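Local coordinates for putative N-acetylmuramoyl-L-alanine amidase,autolysin cwp6 (Peptoclostridium difficile, PDB 5J72), which probably cleaves the amide bond between N-acetylmuramic acid and L-alanine in peptidoglycan as a zinc-dependent autolysin held in the clostridial cell wall by CWB2 modules, at residues L70-L75 against D103-Q108; E109-D114 against S129-K134. All coordinates share one frame; numbering follows the deposited sequence.

Contact 1: L70-L75 against D103-Q108; sequences LNVWEL and DYDVTQ
W73 and Q108, the two residues with most surface buried here, pair side chain to side chain, diagonally across an antiparallel strand pair, 72-75 against 106-108, in the N-terminal domain. With CG anti to the carbonyl carbon (chi1 -67°), the indole of W73 lies alongside the extended side chain of Q108, both pointing the same way. NE1 of W73 donates to OE1 of Q108 at 2.8 Å; the acceptor sits at the ring edge, close to the indole plane, but the N-H comes in from above the amide plane. NE2 of Q108 is bonded in turn to the backbone O of K65, so the amide is gripped at both ends and its flip is settled. The ring also meets Y63, and M42 and L44 touch it, so the indole is packed against strand 42-51.

The backbone of W73 carries the register: its N donates to V106 O at 2.8 Å, and its O accepts from V106 N at 3.1 Å, making this the hydrogen-bonded pair. V72 and T107 form the next, non-hydrogen-bonded pair, their side chains on the other face from those of W73 and V106. Beyond it, N71 O takes a nearly straight bond from Q108 N (2.8 Å), while ND2 of N71 bonds only weakly to Q108 O.

Before strand 106-108 begins, water takes over the pairing: one molecule donates to both W73 O and Y104 O. D105 lays its CB 3.6 Å from CG1 of V72 and runs beside E74; both carboxylates form salt bridges to K102, which would offset their like charges. A further water accepts from L75 N and donates to D105 OD1 at 2.6 Å.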
loop_
_atom_site.group_PDB
_atom_site.type_symbol
_atom_site.label_atom_id
_atom_site.label_comp_id
_atom_site.label_asym_id
_atom_site.label_seq_id
_atom_site.Cartn_x
_atom_site.Cartn_y
_atom_site.Cartn_z
ATOM N N LEU A 70 16.323 21.139 -19.980
ATOM C CA LEU A 70 15.268 20.171 -20.382
ATOM C C LEU A 70 15.395 18.915 -19.506
ATOM O O LEU A 70 16.376 18.705 -18.775
ATOM C CB LEU A 70 15.292 19.750 -21.887
ATOM C CG LEU A 70 15.327 20.931 -22.850
ATOM C CD1 LEU A 70 15.225 20.524 -24.347
ATOM C CD2 LEU A 70 14.143 21.775 -22.481
ATOM N N ASN A 71 14.361 18.078 -19.531
ATOM C CA ASN A 71 14.410 16.891 -18.686
ATOM C C ASN A 71 13.642 15.736 -19.301
ATOM O O ASN A 71 13.088 14.873 -18.571
ATOM C CB ASN A 71 13.843 17.218 -17.253
ATOM C CG ASN A 71 12.336 17.469 -17.238
ATOM O OD1 ASN A 71 11.720 17.813 -18.254
ATOM N ND2 ASN A 71 11.646 17.256 -16.095
ATOM N N VAL A 72 13.621 15.683 -20.636
ATOM C CA VAL A 72 12.948 14.536 -21.285
ATOM C C VAL A 72 13.977 13.851 -22.187
ATOM O O VAL A 72 14.546 14.513 -23.082
ATOM C CB VAL A 72 11.737 14.991 -22.120
ATOM C CG1 VAL A 72 11.139 13.753 -22.843
ATOM C CG2 VAL A 72 10.680 15.657 -21.198
ATOM N N TRP A 73 14.231 12.574 -21.957
ATOM C CA TRP A 73 15.142 11.791 -22.753
ATOM C C TRP A 73 14.398 11.316 -23.989
ATOM O O TRP A 73 13.357 10.671 -23.845
ATOM C CB TRP A 73 15.607 10.565 -21.944
ATOM C CG TRP A 73 16.440 10.932 -20.805
ATOM C CD1 TRP A 73 16.086 10.931 -19.479
ATOM C CD2 TRP A 73 17.789 11.448 -20.864
ATOM N NE1 TRP A 73 17.126 11.456 -18.720
ATOM C CE2 TRP A 73 18.184 11.769 -19.548
ATOM C CE3 TRP A 73 18.708 11.652 -21.919
ATOM C CZ2 TRP A 73 19.457 12.291 -19.254
ATOM C CZ3 TRP A 73 19.980 12.166 -21.627
ATOM C CH2 TRP A 73 20.338 12.482 -20.314
ATOM N N GLU A 74 14.922 11.606 -25.182
ATOM C CA GLU A 74 14.246 11.250 -26.451
ATOM C C GLU A 74 15.093 10.267 -27.196
ATOM O O GLU A 74 16.302 10.467 -27.351
ATOM C CB GLU A 74 14.080 12.523 -27.313
ATOM C CG GLU A 74 13.152 13.495 -26.570
ATOM C CD GLU A 74 12.790 14.765 -27.379
ATOM O OE1 GLU A 74 12.914 14.765 -28.573
ATOM O OE2 GLU A 74 12.385 15.750 -26.768
ATOM N N LEU A 75 14.487 9.186 -27.654
ATOM C CA LEU A 75 15.254 8.146 -28.356
ATOM C C LEU A 75 15.723 8.656 -29.729
ATOM O O LEU A 75 14.911 9.177 -30.495
ATOM C CB LEU A 75 14.299 6.913 -28.596
ATOM C CG LEU A 75 14.988 5.755 -29.364
ATOM C CD1 LEU A 75 16.175 5.130 -28.659
ATOM C CD2 LEU A 75 13.868 4.683 -29.635
ATOM N N ASP A 103 6.512 8.192 -28.260
ATOM C CA ASP A 103 5.942 7.213 -27.324
ATOM C C ASP A 103 7.009 6.696 -26.328
ATOM O O ASP A 103 6.635 6.077 -25.304
ATOM C CB ASP A 103 5.492 5.956 -28.081
ATOM C CG ASP A 103 4.332 6.187 -29.011
ATOM O OD1 ASP A 103 4.058 5.303 -29.821
ATOM O OD2 ASP A 103 3.700 7.265 -28.931
ATOM N N TYR A 104 8.304 6.890 -26.615
ATOM C CA TYR A 104 9.342 6.381 -25.706
ATOM C C TYR A 104 9.986 7.492 -24.844
ATOM O O TYR A 104 10.935 7.206 -24.136
ATOM C CB TYR A 104 10.456 5.649 -26.501
ATOM C CG TYR A 104 9.808 4.633 -27.398
ATOM C CD1 TYR A 104 9.659 4.881 -28.765
ATOM C CD2 TYR A 104 9.204 3.481 -26.867
ATOM C CE1 TYR A 104 8.916 4.033 -29.578
ATOM C CE2 TYR A 104 8.440 2.624 -27.683
ATOM C CZ TYR A 104 8.299 2.922 -29.034
ATOM O OH TYR A 104 7.472 2.199 -29.856
ATOM N N ASP A 105 9.477 8.715 -24.890
ATOM C CA ASP A 105 10.108 9.803 -24.086
ATOM C C ASP A 105 10.053 9.490 -22.602
ATOM O O ASP A 105 9.000 9.042 -22.115
ATOM C CB ASP A 105 9.284 11.068 -24.282
ATOM C CG ASP A 105 9.524 11.755 -25.609
ATOM O OD1 ASP A 105 10.358 11.277 -26.394
ATOM O OD2 ASP A 105 8.877 12.753 -25.856
ATOM N N VAL A 106 11.125 9.734 -21.877
ATOM C CA VAL A 106 11.163 9.439 -20.441
ATOM C C VAL A 106 11.472 10.712 -19.717
ATOM O O VAL A 106 12.458 11.377 -20.101
ATOM C CB VAL A 106 12.240 8.344 -20.187
ATOM C CG1 VAL A 106 12.498 8.205 -18.687
ATOM C CG2 VAL A 106 11.760 7.011 -20.798
ATOM N N THR A 107 10.626 11.103 -18.736
ATOM C CA THR A 107 10.837 12.352 -18.019
ATOM C C THR A 107 11.644 12.107 -16.750
ATOM O O THR A 107 11.297 11.232 -15.922
ATOM C CB THR A 107 9.462 12.976 -17.690
ATOM O OG1 THR A 107 8.764 13.153 -18.911
ATOM C CG2 THR A 107 9.610 14.321 -17.000
ATOM N N GLN A 108 12.720 12.876 -16.579
ATOM C CA GLN A 108 13.567 12.768 -15.382
ATOM C C GLN A 108 13.229 13.925 -14.475
ATOM O O GLN A 108 13.579 15.090 -14.728
ATOM C CB GLN A 108 15.060 12.795 -15.775
ATOM C CG GLN A 108 15.990 12.630 -14.568
ATOM C CD GLN A 108 17.387 12.315 -15.071
ATOM O OE1 GLN A 108 17.573 11.509 -15.974
ATOM N NE2 GLN A 108 18.425 12.901 -14.427
HETATM O O HOH W 1 13.466 7.936 -23.692
HETATM O O HOH W 2 10.837 12.035 -29.071
HETATM O O HOH W 3 11.641 9.103 -27.196
#

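Contact 2: E109-D114 against S129-K134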
loop_
_atom_site.group_PDB
_atom_site.type_symbol
_atom_site.label_atom_id
_atom_site.label_comp_id
_atom_site.label_asym_id
_atom_site.label_seq_id
_atom_site.Cartn_x
_atom_site.Cartn_y
_atom_site.Cartn_z
ATOM N N GLU A 109 12.539 13.634 -13.372
ATOM C CA GLU A 109 12.140 14.683 -12.428
ATOM C C GLU A 109 13.163 14.734 -11.298
ATOM O O GLU A 109 14.093 13.932 -11.253
ATOM C CB GLU A 109 10.798 14.305 -11.793
ATOM C CG GLU A 109 9.759 13.936 -12.811
ATOM C CD GLU A 109 9.017 15.180 -13.333
ATOM O OE1 GLU A 109 7.982 15.008 -13.994
ATOM O OE2 GLU A 109 9.468 16.301 -13.090
ATOM N N PHE A 110 12.989 15.673 -10.373
ATOM C CA PHE A 110 13.898 15.759 -9.237
ATOM C C PHE A 110 13.160 16.123 -7.957
ATOM O O PHE A 110 12.046 16.633 -8.027
ATOM C CB PHE A 110 15.061 16.755 -9.510
ATOM C CG PHE A 110 14.610 18.181 -9.696
ATOM C CD1 PHE A 110 14.342 18.677 -10.957
ATOM C CD2 PHE A 110 14.475 19.032 -8.605
ATOM C CE1 PHE A 110 13.927 19.985 -11.134
ATOM C CE2 PHE A 110 14.056 20.344 -8.774
ATOM C CZ PHE A 110 13.779 20.814 -10.040
ATOM N N ILE A 111 13.755 15.831 -6.816
ATOM C CA ILE A 111 13.147 16.131 -5.485
ATOM C C ILE A 111 12.933 17.615 -5.367
ATOM O O ILE A 111 13.894 18.374 -5.593
ATOM C CB ILE A 111 14.139 15.623 -4.422
ATOM C CG1 ILE A 111 13.999 14.089 -4.326
ATOM C CG2 ILE A 111 13.836 16.301 -3.053
ATOM C CD1 ILE A 111 15.289 13.457 -3.667
ATOM N N ILE A 112 11.754 18.038 -5.017
ATOM C CA ILE A 112 11.510 19.456 -4.932
ATOM C C ILE A 112 11.547 19.937 -3.474
ATOM O O ILE A 112 11.460 19.136 -2.540
ATOM C CB ILE A 112 10.182 19.869 -5.591
ATOM C CG1 ILE A 112 9.008 19.204 -4.929
ATOM C CG2 ILE A 112 10.228 19.533 -7.106
ATOM C CD1 ILE A 112 7.734 19.413 -5.764
ATOM N N SER A 113 11.694 21.252 -3.308
ATOM C CA SER A 113 11.765 21.872 -1.995
ATOM C C SER A 113 10.601 22.835 -1.885
ATOM O O SER A 113 10.426 23.638 -2.782
ATOM C CB SER A 113 13.100 22.600 -1.847
ATOM O OG SER A 113 14.194 21.701 -1.960
ATOM N N ASP A 114 9.797 22.778 -0.830
ATOM C CA ASP A 114 8.658 23.717 -0.803
ATOM C C ASP A 114 8.154 24.035 0.579
ATOM O O ASP A 114 7.780 25.185 0.847
ATOM C CB ASP A 114 7.421 23.163 -1.588
ATOM N N SER A 129 10.472 16.899 -1.170
ATOM C CA SER A 129 9.536 15.810 -1.428
ATOM C C SER A 129 9.859 15.100 -2.738
ATOM O O SER A 129 10.355 15.728 -3.685
ATOM C CB SER A 129 8.112 16.326 -1.462
ATOM O OG SER A 129 7.902 17.396 -2.364
ATOM N N ALA A 130 9.614 13.764 -2.766
ATOM C CA ALA A 130 9.808 12.966 -3.987
ATOM C C ALA A 130 8.879 13.497 -5.017
ATOM O O ALA A 130 7.775 13.945 -4.695
ATOM C CB ALA A 130 9.496 11.493 -3.685
ATOM N N PRO A 131 9.260 13.525 -6.313
ATOM C CA PRO A 131 8.316 14.057 -7.307
ATOM C C PRO A 131 7.009 13.209 -7.400
ATOM O O PRO A 131 7.068 11.980 -7.281
ATOM C CB PRO A 131 9.131 13.990 -8.633
ATOM C CG PRO A 131 10.183 12.873 -8.368
ATOM C CD PRO A 131 10.549 13.139 -6.911
ATOM N N VAL A 132 5.881 13.863 -7.630
ATOM C CA VAL A 132 4.599 13.179 -7.707
ATOM C C VAL A 132 4.097 13.192 -9.124
ATOM O O VAL A 132 4.040 14.259 -9.763
ATOM C CB VAL A 132 3.632 13.939 -6.765
ATOM C CG1 VAL A 132 2.181 13.494 -6.918
ATOM C CG2 VAL A 132 4.082 13.765 -5.315
ATOM N N LYS A 133 3.708 12.013 -9.636
ATOM C CA LYS A 133 3.099 11.950 -10.971
ATOM C C LYS A 133 1.620 11.623 -10.738
ATOM O O LYS A 133 1.312 10.561 -10.203
ATOM C CB LYS A 133 3.830 10.869 -11.793
ATOM C CG LYS A 133 3.082 10.592 -13.110
ATOM C CD LYS A 133 3.438 11.634 -14.152
ATOM C CE LYS A 133 2.671 11.384 -15.454
ATOM N NZ LYS A 133 2.820 12.541 -16.358
ATOM N N LYS A 134 0.698 12.489 -11.104
ATOM C CA LYS A 134 -0.710 12.212 -10.852
ATOM C C LYS A 134 -1.383 11.530 -12.075
ATOM O O LYS A 134 -1.266 12.027 -13.181
ATOM C CB LYS A 134 -1.438 13.520 -10.527
ATOM C CG LYS A 134 -2.881 13.279 -10.163
ATOM C CD LYS A 134 -3.524 14.523 -9.624
ATOM C CE LYS A 134 -4.902 14.180 -9.119
ATOM N NZ LYS A 134 -5.732 15.397 -9.009
HETATM O O HOH W 4 5.083 15.078 -12.560
HETATM O O HOH W 5 8.643 19.761 -0.832
#
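Two backbone hydrogen bonds between I112 and S129 make up a short antiparallel bridge, the hydrogen-bonded kind, where strand 106-113 nears its end and strand 128-135 begins. I112 N donates to S129 O at 3.0 Å, and S129 N returns a bond to I112 O at 2.8 Å. Both N-H groups lie in the plane of the carbonyl they address, though each bond bends to about 150° at the hydrogen. The same S129 O also lies 3.3 Å from CA of I111 in a CA-H...O contact.

Side-chain contacts are few. At the bridge, both I112 and S129 hold their first side-chain branch in the crowded position between backbone N and carbonyl carbon. This brings CG1 of I112 to 3.3 Å from OG of S129, on the face the two share. CG2 of I111 lies against the backbone O of S129 instead. Farther along, the ring of P131 packs between the segments: its CB meets CB of E109 at 3.6 Å, and its CD approaches F110 O. V13 of strand 11-13 touches the same ring.

Water completes the polar contacts. One molecule donates to E109 OE1 and to V132 O at 3.1 Å, joining the segments where they have separated; the bend of E109 at chi2 (-86°) carries its carboxylate there. Another lies 2.9 Å from S129 OG and is held weakly by I112 O.

The side chain of S129 also touches N428 and A431 of helix 424-433, and P131 bonds through its backbone to V415 of strand 411-418. Between the two segments, side-chain chemistry contributes only van der Waals contact and water-mediated bonds, so the direct polar link is made by the main chain.

The two contacts follow one another along the chain, and strand 106-113, interrupted part-way, serves both in turn. Its first part pairs with strand 72-82 and its last part with strand 128-135, both antiparallel; the two centres lie about 17 Å apart. The contacts meet through N71 ND2 and E109 OE2, which pack at 3.8 Å without bonding. Contact 1 belongs to the N-terminal domain, whereas the partner strand of contact 2 runs parallel to strand 411-418, in the part of the chain assigned to the third CWB2 repeat. Strand 106-113 thus carries backbone pairing from the N-terminal domain toward the cell-wall-binding region.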